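Local coordinates for lipoprotein (PDB 3UP9), which probably binds L-methionine as the substrate-binding lipoprotein of a transport system, its pocket holding selenomethionine in this structure, at residues 43-48 / 65-70; 59-64 / 84-89; 72-77 / 113-118. All blocks are in the same frame, centred on the assembly; numbering follows the deposited sequence.

Contact 1 (43-48 / 65-70). With MSE (selenomethionine), chain B.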
loop_
_atom_site.group_PDB
_atom_site.type_symbol
_atom_site.label_atom_id
_atom_site.label_comp_id
_atom_site.label_asym_id
_atom_site.label_seq_id
_atom_site.Cartn_x
_atom_site.Cartn_y
_atom_site.Cartn_z
ATOM N N THR A 43 -8.411 8.010 -0.233
ATOM C CA THR A 43 -7.902 7.625 1.107
ATOM C C THR A 43 -8.198 6.153 1.507
ATOM O O THR A 43 -7.737 5.714 2.555
ATOM C CB THR A 43 -8.284 8.612 2.221
ATOM O OG1 THR A 43 -9.624 8.907 2.110
ATOM C CG2 THR A 43 -7.508 10.000 2.151
ATOM N N ASP A 44 -8.939 5.419 0.683
ATOM C CA ASP A 44 -9.184 3.995 0.903
ATOM C C ASP A 44 -8.854 3.174 -0.379
ATOM O O ASP A 44 -8.537 3.742 -1.419
ATOM C CB ASP A 44 -10.620 3.712 1.399
ATOM C CG ASP A 44 -11.565 3.375 0.278
ATOM O OD1 ASP A 44 -11.249 3.796 -0.837
ATOM O OD2 ASP A 44 -12.600 2.665 0.478
ATOM N N TYR A 45 -8.942 1.847 -0.272
ATOM C CA TYR A 45 -8.411 0.949 -1.278
ATOM C C TYR A 45 -9.441 0.516 -2.309
ATOM O O TYR A 45 -9.061 0.232 -3.435
ATOM C CB TYR A 45 -7.769 -0.263 -0.602
ATOM C CG TYR A 45 -6.457 -0.015 0.179
ATOM C CD1 TYR A 45 -5.654 1.078 -0.095
ATOM C CD2 TYR A 45 -6.002 -0.946 1.131
ATOM C CE1 TYR A 45 -4.475 1.281 0.574
ATOM C CE2 TYR A 45 -4.792 -0.770 1.793
ATOM C CZ TYR A 45 -4.039 0.348 1.510
ATOM O OH TYR A 45 -2.822 0.559 2.121
ATOM N N VAL A 46 -10.713 0.483 -1.916
ATOM C CA VAL A 46 -11.819 0.036 -2.740
ATOM C C VAL A 46 -12.089 1.003 -3.914
ATOM O O VAL A 46 -12.211 0.615 -5.082
ATOM C CB VAL A 46 -13.104 -0.202 -1.877
ATOM C CG1 VAL A 46 -14.292 -0.482 -2.758
ATOM C CG2 VAL A 46 -12.899 -1.377 -0.918
ATOM N N GLN A 47 -12.071 2.274 -3.590
ATOM C CA GLN A 47 -12.561 3.313 -4.449
ATOM C C GLN A 47 -11.769 3.602 -5.713
ATOM O O GLN A 47 -12.370 3.804 -6.740
ATOM C CB GLN A 47 -12.652 4.578 -3.594
ATOM C CG GLN A 47 -13.993 5.195 -3.530
ATOM C CD GLN A 47 -14.763 4.804 -2.331
ATOM O OE1 GLN A 47 -15.613 3.920 -2.419
ATOM N NE2 GLN A 47 -14.567 5.525 -1.223
ATOM N N PRO A 48 -10.425 3.644 -5.663
ATOM C CA PRO A 48 -9.644 3.843 -6.919
ATOM C C PRO A 48 -9.806 2.755 -7.992
ATOM O O PRO A 48 -9.765 3.041 -9.181
ATOM C CB PRO A 48 -8.173 3.816 -6.436
ATOM C CG PRO A 48 -8.233 4.099 -4.990
ATOM C CD PRO A 48 -9.530 3.528 -4.497
ATOM N N VAL A 65 1.007 -5.544 -6.031
ATOM C CA VAL A 65 0.790 -6.612 -6.988
ATOM C C VAL A 65 -0.104 -7.695 -6.412
ATOM O O VAL A 65 -1.019 -8.122 -7.089
ATOM C CB VAL A 65 2.130 -7.114 -7.622
ATOM C CG1 VAL A 65 2.016 -8.564 -8.167
ATOM C CG2 VAL A 65 2.578 -6.148 -8.718
ATOM N N PRO A 66 0.133 -8.146 -5.170
ATOM C CA PRO A 66 -0.783 -9.114 -4.585
ATOM C C PRO A 66 -2.242 -8.645 -4.358
ATOM O O PRO A 66 -3.184 -9.421 -4.559
ATOM C CB PRO A 66 -0.110 -9.473 -3.257
ATOM C CG PRO A 66 1.347 -9.143 -3.433
ATOM C CD PRO A 66 1.304 -7.912 -4.296
ATOM N N TYR A 67 -2.435 -7.408 -3.935
ATOM C CA TYR A 67 -3.759 -6.857 -3.797
ATOM C C TYR A 67 -4.459 -6.806 -5.159
ATOM O O TYR A 67 -5.649 -7.164 -5.259
ATOM C CB TYR A 67 -3.666 -5.457 -3.172
ATOM C CG TYR A 67 -4.997 -4.753 -3.063
ATOM C CD1 TYR A 67 -5.539 -4.071 -4.159
ATOM C CD2 TYR A 67 -5.709 -4.753 -1.877
ATOM C CE1 TYR A 67 -6.759 -3.416 -4.061
ATOM C CE2 TYR A 67 -6.925 -4.091 -1.787
ATOM C CZ TYR A 67 -7.458 -3.438 -2.884
ATOM O OH TYR A 67 -8.716 -2.817 -2.820
ATOM N N LEU A 68 -3.736 -6.356 -6.197
ATOM C CA LEU A 68 -4.278 -6.316 -7.568
ATOM C C LEU A 68 -4.721 -7.701 -8.035
ATOM O O LEU A 68 -5.807 -7.848 -8.566
ATOM C CB LEU A 68 -3.278 -5.683 -8.559
ATOM C CG LEU A 68 -3.634 -5.722 -10.073
ATOM C CD1 LEU A 68 -4.901 -4.910 -10.349
ATOM C CD2 LEU A 68 -2.448 -5.185 -10.893
ATOM N N GLU A 69 -3.886 -8.714 -7.799
ATOM C CA GLU A 69 -4.189 -10.079 -8.213
ATOM C C GLU A 69 -5.443 -10.585 -7.505
ATOM O O GLU A 69 -6.280 -11.191 -8.117
ATOM C CB GLU A 69 -2.989 -11.009 -7.962
ATOM C CG GLU A 69 -1.869 -10.731 -8.940
ATOM C CD GLU A 69 -0.526 -11.305 -8.590
ATOM O OE1 GLU A 69 -0.267 -11.667 -7.443
ATOM O OE2 GLU A 69 0.292 -11.391 -9.507
ATOM N N ASN A 70 -5.563 -10.330 -6.221
ATOM C CA ASN A 70 -6.785 -10.640 -5.486
ATOM C C ASN A 70 -8.050 -9.897 -6.009
ATOM O O ASN A 70 -9.125 -10.536 -6.088
ATOM C CB ASN A 70 -6.618 -10.395 -3.992
ATOM C CG ASN A 70 -7.879 -10.712 -3.228
ATOM O OD1 ASN A 70 -8.133 -11.861 -2.912
ATOM N ND2 ASN A 70 -8.689 -9.682 -2.931
HETATM N N MSE B 300 0.411 1.464 -0.329
HETATM C CA MSE B 300 0.030 0.143 0.216
HETATM C C MSE B 300 1.209 -0.770 0.452
HETATM O O MSE B 300 2.205 -0.717 -0.317
HETATM O OXT MSE B 300 1.124 -1.550 1.414
HETATM C CB MSE B 300 -0.923 -0.548 -0.725
HETATM C CG MSE B 300 -1.500 -1.893 -0.181
HETATM SE SE MSE B 300 -2.676 -2.683 -1.472
HETATM C CE MSE B 300 -4.024 -1.242 -1.811
#

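Contact 2 (59-64 / 84-89). With MSE (selenomethionine), chain B.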
loop_
_atom_site.group_PDB
_atom_site.type_symbol
_atom_site.label_atom_id
_atom_site.label_comp_id
_atom_site.label_asym_id
_atom_site.label_seq_id
_atom_site.Cartn_x
_atom_site.Cartn_y
_atom_site.Cartn_z
ATOM N N ALA A 59 -5.843 5.780 -14.938
ATOM C CA ALA A 59 -4.874 4.896 -14.281
ATOM C C ALA A 59 -5.039 5.130 -12.795
ATOM O O ALA A 59 -5.614 6.121 -12.408
ATOM C CB ALA A 59 -3.432 5.170 -14.732
ATOM N N ASN A 60 -4.583 4.218 -11.958
ATOM C CA ASN A 60 -4.395 4.523 -10.535
ATOM C C ASN A 60 -3.003 4.052 -10.115
ATOM O O ASN A 60 -2.387 3.215 -10.761
ATOM C CB ASN A 60 -5.536 4.020 -9.597
ATOM C CG ASN A 60 -5.693 2.502 -9.570
ATOM O OD1 ASN A 60 -4.702 1.770 -9.543
ATOM N ND2 ASN A 60 -6.960 2.024 -9.541
ATOM N N PHE A 61 -2.509 4.645 -9.046
ATOM C CA PHE A 61 -1.194 4.335 -8.516
ATOM C C PHE A 61 -1.312 4.339 -6.992
ATOM O O PHE A 61 -1.203 5.384 -6.358
ATOM C CB PHE A 61 -0.120 5.322 -9.026
ATOM C CG PHE A 61 1.223 5.113 -8.409
ATOM C CD1 PHE A 61 1.770 3.830 -8.297
ATOM C CD2 PHE A 61 1.940 6.199 -7.901
ATOM C CE1 PHE A 61 3.020 3.645 -7.706
ATOM C CE2 PHE A 61 3.201 6.024 -7.320
ATOM C CZ PHE A 61 3.737 4.743 -7.204
ATOM N N TYR A 62 -1.628 3.163 -6.433
ATOM C CA TYR A 62 -1.860 3.025 -4.994
ATOM C C TYR A 62 -1.737 1.597 -4.480
ATOM O O TYR A 62 -1.697 1.418 -3.299
ATOM C CB TYR A 62 -3.256 3.548 -4.611
ATOM C CG TYR A 62 -4.383 2.557 -4.795
ATOM C CD1 TYR A 62 -4.907 2.293 -6.051
ATOM C CD2 TYR A 62 -4.927 1.892 -3.721
ATOM C CE1 TYR A 62 -5.940 1.379 -6.238
ATOM C CE2 TYR A 62 -5.935 0.984 -3.906
ATOM C CZ TYR A 62 -6.433 0.710 -5.169
ATOM O OH TYR A 62 -7.465 -0.190 -5.325
ATOM N N GLN A 63 -1.710 0.594 -5.367
ATOM C CA GLN A 63 -1.882 -0.774 -4.954
ATOM C C GLN A 63 -0.669 -1.677 -5.265
ATOM O O GLN A 63 0.172 -1.355 -6.102
ATOM C CB GLN A 63 -3.182 -1.335 -5.519
ATOM C CG GLN A 63 -3.115 -1.858 -6.920
ATOM C CD GLN A 63 -4.483 -2.037 -7.510
ATOM O OE1 GLN A 63 -5.185 -2.967 -7.144
ATOM N NE2 GLN A 63 -4.868 -1.153 -8.425
ATOM N N THR A 64 -0.596 -2.776 -4.531
ATOM C CA THR A 64 0.480 -3.718 -4.570
ATOM C C THR A 64 0.031 -4.799 -5.527
ATOM O O THR A 64 -1.145 -4.967 -5.790
ATOM C CB THR A 64 0.801 -4.325 -3.156
ATOM O OG1 THR A 64 -0.352 -5.076 -2.654
ATOM C CG2 THR A 64 1.197 -3.225 -2.124
ATOM N N GLY A 84 7.081 -2.771 -10.627
ATOM C CA GLY A 84 7.217 -2.272 -9.273
ATOM C C GLY A 84 7.908 -0.930 -9.243
ATOM O O GLY A 84 8.977 -0.721 -9.835
ATOM N N ILE A 85 7.269 -0.002 -8.587
ATOM C CA ILE A 85 7.864 1.308 -8.360
ATOM C C ILE A 85 8.545 1.403 -6.985
ATOM O O ILE A 85 9.700 1.774 -6.907
ATOM C CB ILE A 85 6.814 2.424 -8.558
ATOM C CG1 ILE A 85 6.327 2.294 -10.011
ATOM C CG2 ILE A 85 7.397 3.860 -8.220
ATOM C CD1 ILE A 85 4.904 2.780 -10.145
ATOM N N HIS A 86 7.812 1.069 -5.935
ATOM C CA HIS A 86 8.331 1.094 -4.604
ATOM C C HIS A 86 7.602 0.124 -3.706
ATOM O O HIS A 86 6.505 -0.321 -4.014
ATOM C CB HIS A 86 8.197 2.481 -4.015
ATOM C CG HIS A 86 6.773 2.885 -3.734
ATOM N ND1 HIS A 86 6.040 3.556 -4.612
ATOM C CD2 HIS A 86 5.971 2.675 -2.633
ATOM C CE1 HIS A 86 4.812 3.768 -4.101
ATOM N NE2 HIS A 86 4.781 3.240 -2.885
ATOM N N LEU A 87 8.275 -0.209 -2.604
ATOM C CA LEU A 87 7.781 -0.997 -1.532
ATOM C C LEU A 87 7.580 -0.105 -0.306
ATOM O O LEU A 87 8.398 0.800 -0.035
ATOM C CB LEU A 87 8.837 -2.080 -1.222
ATOM C CG LEU A 87 8.629 -3.027 -0.065
ATOM C CD1 LEU A 87 7.532 -3.998 -0.502
ATOM C CD2 LEU A 87 9.960 -3.741 0.249
ATOM N N GLU A 88 6.487 -0.360 0.414
ATOM C CA GLU A 88 6.219 0.222 1.735
ATOM C C GLU A 88 6.201 -0.893 2.764
ATOM O O GLU A 88 5.179 -1.578 2.861
ATOM C CB GLU A 88 4.844 0.900 1.771
ATOM C CG GLU A 88 4.711 2.245 1.079
ATOM C CD GLU A 88 3.286 2.492 0.595
ATOM O OE1 GLU A 88 2.333 2.167 1.334
ATOM O OE2 GLU A 88 3.095 2.973 -0.547
ATOM N N PRO A 89 7.313 -1.101 3.521
ATOM C CA PRO A 89 7.290 -2.118 4.521
ATOM C C PRO A 89 6.080 -1.999 5.501
ATOM O O PRO A 89 5.723 -0.905 5.973
ATOM C CB PRO A 89 8.650 -1.936 5.232
ATOM C CG PRO A 89 9.547 -1.304 4.216
ATOM C CD PRO A 89 8.602 -0.371 3.537
HETATM N N MSE B 300 0.411 1.464 -0.329
HETATM C CA MSE B 300 0.030 0.143 0.216
HETATM C C MSE B 300 1.209 -0.770 0.452
HETATM O O MSE B 300 2.205 -0.717 -0.317
HETATM O OXT MSE B 300 1.124 -1.550 1.414
HETATM C CB MSE B 300 -0.923 -0.548 -0.725
HETATM C CG MSE B 300 -1.500 -1.893 -0.181
HETATM SE SE MSE B 300 -2.676 -2.683 -1.472
HETATM C CE MSE B 300 -4.024 -1.242 -1.811
#

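Contact 3 (72-77 / 113-118). With MSE (selenomethionine), chain B.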
loop_
_atom_site.group_PDB
_atom_site.type_symbol
_atom_site.label_atom_id
_atom_site.label_comp_id
_atom_site.label_asym_id
_atom_site.label_seq_id
_atom_site.Cartn_x
_atom_site.Cartn_y
_atom_site.Cartn_z
ATOM N N GLU A 72 -8.594 -8.726 -9.050
ATOM C CA GLU A 72 -8.946 -9.362 -10.324
ATOM C C GLU A 72 -9.665 -10.715 -10.145
ATOM O O GLU A 72 -10.579 -11.060 -10.868
ATOM C CB GLU A 72 -7.692 -9.503 -11.155
ATOM C CG GLU A 72 -7.132 -8.134 -11.516
ATOM C CD GLU A 72 -5.761 -8.148 -12.188
ATOM O OE1 GLU A 72 -5.066 -9.153 -12.044
ATOM O OE2 GLU A 72 -5.387 -7.118 -12.832
ATOM N N LYS A 73 -9.233 -11.477 -9.151
ATOM C CA LYS A 73 -9.770 -12.793 -8.850
ATOM C C LYS A 73 -11.175 -12.662 -8.219
ATOM O O LYS A 73 -12.058 -13.336 -8.662
ATOM C CB LYS A 73 -8.814 -13.550 -7.912
ATOM C CG LYS A 73 -9.008 -15.060 -7.855
ATOM C CD LYS A 73 -7.948 -15.690 -6.952
ATOM C CE LYS A 73 -8.301 -17.125 -6.638
ATOM N NZ LYS A 73 -7.328 -17.770 -5.712
ATOM N N GLN A 74 -11.337 -11.785 -7.210
ATOM C CA GLN A 74 -12.598 -11.579 -6.469
ATOM C C GLN A 74 -13.593 -10.806 -7.335
ATOM O O GLN A 74 -14.778 -11.112 -7.300
ATOM C CB GLN A 74 -12.392 -10.755 -5.199
ATOM C CG GLN A 74 -12.238 -11.401 -3.806
ATOM C CD GLN A 74 -12.065 -10.265 -2.729
ATOM O OE1 GLN A 74 -11.387 -10.408 -1.668
ATOM N NE2 GLN A 74 -12.644 -9.077 -3.061
ATOM N N PHE A 75 -13.141 -9.804 -8.105
ATOM C CA PHE A 75 -14.102 -8.951 -8.834
ATOM C C PHE A 75 -14.144 -9.032 -10.324
ATOM O O PHE A 75 -15.060 -8.466 -10.886
ATOM C CB PHE A 75 -13.926 -7.474 -8.436
ATOM C CG PHE A 75 -14.143 -7.219 -6.974
ATOM C CD1 PHE A 75 -15.310 -7.664 -6.342
ATOM C CD2 PHE A 75 -13.203 -6.543 -6.232
ATOM C CE1 PHE A 75 -15.521 -7.448 -4.998
ATOM C CE2 PHE A 75 -13.407 -6.308 -4.879
ATOM C CZ PHE A 75 -14.566 -6.762 -4.261
ATOM N N GLY A 76 -13.160 -9.666 -10.983
ATOM C CA GLY A 76 -13.166 -9.847 -12.463
ATOM C C GLY A 76 -12.638 -8.615 -13.200
ATOM O O GLY A 76 -12.807 -8.447 -14.423
ATOM N N TYR A 77 -12.005 -7.716 -12.467
ATOM C CA TYR A 77 -11.484 -6.516 -13.109
ATOM C C TYR A 77 -10.561 -6.879 -14.277
ATOM O O TYR A 77 -9.747 -7.799 -14.185
ATOM C CB TYR A 77 -10.737 -5.582 -12.155
ATOM C CG TYR A 77 -11.551 -4.909 -11.043
ATOM C CD1 TYR A 77 -12.786 -4.312 -11.275
ATOM C CD2 TYR A 77 -11.026 -4.788 -9.789
ATOM C CE1 TYR A 77 -13.484 -3.693 -10.250
ATOM C CE2 TYR A 77 -11.708 -4.162 -8.771
ATOM C CZ TYR A 77 -12.932 -3.631 -8.997
ATOM O OH TYR A 77 -13.557 -3.021 -7.927
ATOM N N SER A 113 -9.252 -5.091 7.011
ATOM C CA SER A 113 -10.361 -6.005 6.695
ATOM C C SER A 113 -10.353 -6.571 5.281
ATOM O O SER A 113 -11.021 -7.534 5.038
ATOM C CB SER A 113 -11.725 -5.339 7.005
ATOM O OG SER A 113 -11.819 -4.159 6.251
ATOM N N ASP A 114 -9.562 -6.019 4.365
ATOM C CA ASP A 114 -9.464 -6.586 3.001
ATOM C C ASP A 114 -8.585 -7.860 2.996
ATOM O O ASP A 114 -7.618 -7.940 3.766
ATOM C CB ASP A 114 -9.009 -5.513 2.005
ATOM C CG ASP A 114 -7.489 -5.267 1.996
ATOM O OD1 ASP A 114 -6.716 -6.066 1.364
ATOM O OD2 ASP A 114 -7.070 -4.222 2.552
ATOM N N THR A 115 -8.943 -8.839 2.152
ATOM C CA THR A 115 -8.266 -10.133 2.063
ATOM C C THR A 115 -6.734 -10.066 1.922
ATOM O O THR A 115 -6.026 -10.595 2.766
ATOM C CB THR A 115 -8.844 -10.938 0.887
ATOM O OG1 THR A 115 -10.276 -11.007 1.051
ATOM C CG2 THR A 115 -8.209 -12.325 0.753
ATOM N N ALA A 116 -6.245 -9.408 0.865
ATOM C CA ALA A 116 -4.815 -9.360 0.540
ATOM C C ALA A 116 -3.941 -8.778 1.650
ATOM O O ALA A 116 -2.836 -9.303 1.926
ATOM C CB ALA A 116 -4.614 -8.563 -0.716
ATOM N N ASN A 117 -4.403 -7.669 2.241
ATOM C CA ASN A 117 -3.659 -6.949 3.279
ATOM C C ASN A 117 -3.776 -7.562 4.680
ATOM O O ASN A 117 -2.801 -7.505 5.452
ATOM C CB ASN A 117 -4.015 -5.444 3.299
ATOM C CG ASN A 117 -3.497 -4.723 2.083
ATOM O OD1 ASN A 117 -2.292 -4.740 1.788
ATOM N ND2 ASN A 117 -4.403 -4.144 1.335
ATOM N N GLN A 118 -4.934 -8.161 4.997
ATOM C CA GLN A 118 -5.089 -8.944 6.221
ATOM C C GLN A 118 -4.177 -10.170 6.155
ATOM O O GLN A 118 -3.456 -10.535 7.112
ATOM C CB GLN A 118 -6.552 -9.377 6.430
ATOM C CG GLN A 118 -6.730 -10.136 7.711
ATOM C CD GLN A 118 -8.146 -10.395 8.093
ATOM O OE1 GLN A 118 -8.529 -11.564 8.335
ATOM N NE2 GLN A 118 -8.944 -9.307 8.218
HETATM N N MSE B 300 0.411 1.464 -0.329
HETATM C CA MSE B 300 0.030 0.143 0.216
HETATM C C MSE B 300 1.209 -0.770 0.452
HETATM O O MSE B 300 2.205 -0.717 -0.317
HETATM O OXT MSE B 300 1.124 -1.550 1.414
HETATM C CB MSE B 300 -0.923 -0.548 -0.725
HETATM C CG MSE B 300 -1.500 -1.893 -0.181
HETATM SE SE MSE B 300 -2.676 -2.683 -1.472
HETATM C CE MSE B 300 -4.024 -1.242 -1.811
HETATM O O HOH W 1 -10.676 -8.075 -0.292
#

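Contact 1 (43-48 / 65-70)
The backbone oxygen of Y45 is approached by two tyrosine hydroxyls: Y67 OH reaches within 3.1 Å of Y45 O across the contact, and Y62 OH makes a weak hydrogen bond to the same atom. The hydroxyl end of Y67 comes up to the Y45 carbonyl and to Y45 CB, which lies 3.9 Å from Y67 CZ. The two rings meet obliquely, their planes at 66° and their centroids 5.8 Å apart, and the end of the selenomethionine fits between them. Its methyl carbon CE sits over the centre of one face of each ring, 3.2 Å above the plane of the Y45 ring. The selenium, MSE SE, rests 3.4 Å from Y67 CB. Aromatic faces suit this place because they offer broad, polarisable walls to the apolar selenoether tail (a thioether in methionine). Y67 stands on the first turn of its helix with CG trans to the backbone N (chi1 176°), which lays a ring face against the selenium and methyl end of the ligand and puts its hydroxyl beside the Y45 carbonyl. A serine here would probably strip the selenium and methyl group of one aromatic wall and leave Y45 O without its second hydroxyl neighbour. D44 precedes the turn into helix 46-53, and D44 OD1 accepts a capping bond from Q47 N at 3.3 Å. The pair thus lies between the start of helix 46-53 and the start of helix 65-75, with Y62 of strand 59-64 also reaching Y45 O, F177 meeting the Y45 ring, and the N-terminal turn of helix 115-127 closing on both tyrosines through N117.

Contact 2 (59-64 / 84-89)
F61 and H86 meet rim to rim, their planes nearly perpendicular at 84°, with F61 CZ at the edge of the imidazole and 3.4 Å from H86 CE1. On the same leading end of the phenyl ring, I85 arrives from the opposite direction, its CD1 only 3.2 Å from F61 CE1; a flat ring and a branched aliphatic chain fit closely in this buried spot. A chi1 of 175° extends the phenyl away from its own strand, bringing its end up to I85 and H86. Strands 59-64 and 86-87 both pair antiparallel with strand 201-207 in one sheet of a periplasmic-binding-protein type fold. E88 and residues 62-64 put the contact beside the ligand pocket. H18 also meets F61, edge to face. The imidazole is turned so that H86 NE2 gives a bond of 2.9 Å to E88 OE2, in the ring plane and on the anti lone pair of the carboxylate. The other oxygen, E88 OE1, accepts from the amino group, MSE N, at 2.6 Å. H86, in the second shell, helps set the rotation of this glutamate, whose OE1 is also met by N176 N. T64 turns its methyl CG2 to 3.3 Å from the ligand's MSE O.

Contact 3 (72-77 / 113-118)
The carboxamide of Q74 turns its oxygen end to T115, and the hydroxyl lies almost straight beyond it: T115 OG1 donates to Q74 OE1 at 3.0 Å with a C=O...donor angle of 169°. At the other end of the same side chain, Q74 CB sits over the centre of one face of the F75 ring, and F75 CB in turn covers a face of the Y77 ring. A glutamine suits this exposed position, its extended chain long enough to reach from one helix end to the other. Its oxygen is gripped three times. Besides the hydroxyl, a water donates to Q74 OE1 at 2.8 Å, and N70 ND2 bonds to it from one turn earlier. The same water accepts from T115 N at 3.1 Å, so a backbone amide of the first helical turn is answered through solvent. One residue before it, D114 is the N-cap. Its OD1 takes N117 N at 2.9 Å, from above the carboxylate plane, while OD2 uses its syn lone pair for N117 ND2. With N174 ND2 on OD1, this fixes the turn of the N117 amide, whose ND2 lies 3.6 Å from MSE SE. G76, whose positive phi favours glycine, is the first residue to leave the helix after F75. The contact joins, at the surface, the C-terminal end of helix 65-75 and the N-terminal end of helix 115-127, which follows strand 107-112 of the other sheet; the link thus probably runs between the two lobes of the periplasmic-binding-protein type fold.

Overall arrangement
From the N terminus, contact 1 comes first, joining the start of helix 46-53 to that of helix 65-75 and closing a loop of 16 residues that contains strand 59-64. Contact 2 starts from that strand and crosses contact 1, closing 19 residues that include helix 65-75. Contact 3 opens only after contact 1 has closed, but crosses contact 2; its 35 intervening residues hold no helix. Contacts 1 and 3 share helix 65-75, using its two ends. Contact 2 joins side chains of two segments that each pair with strand 201-207, whereas contact 3 reaches towards the sheet built round strand 107-112. All three touch the selenomethionine, which sits between the two sheet-based lobes.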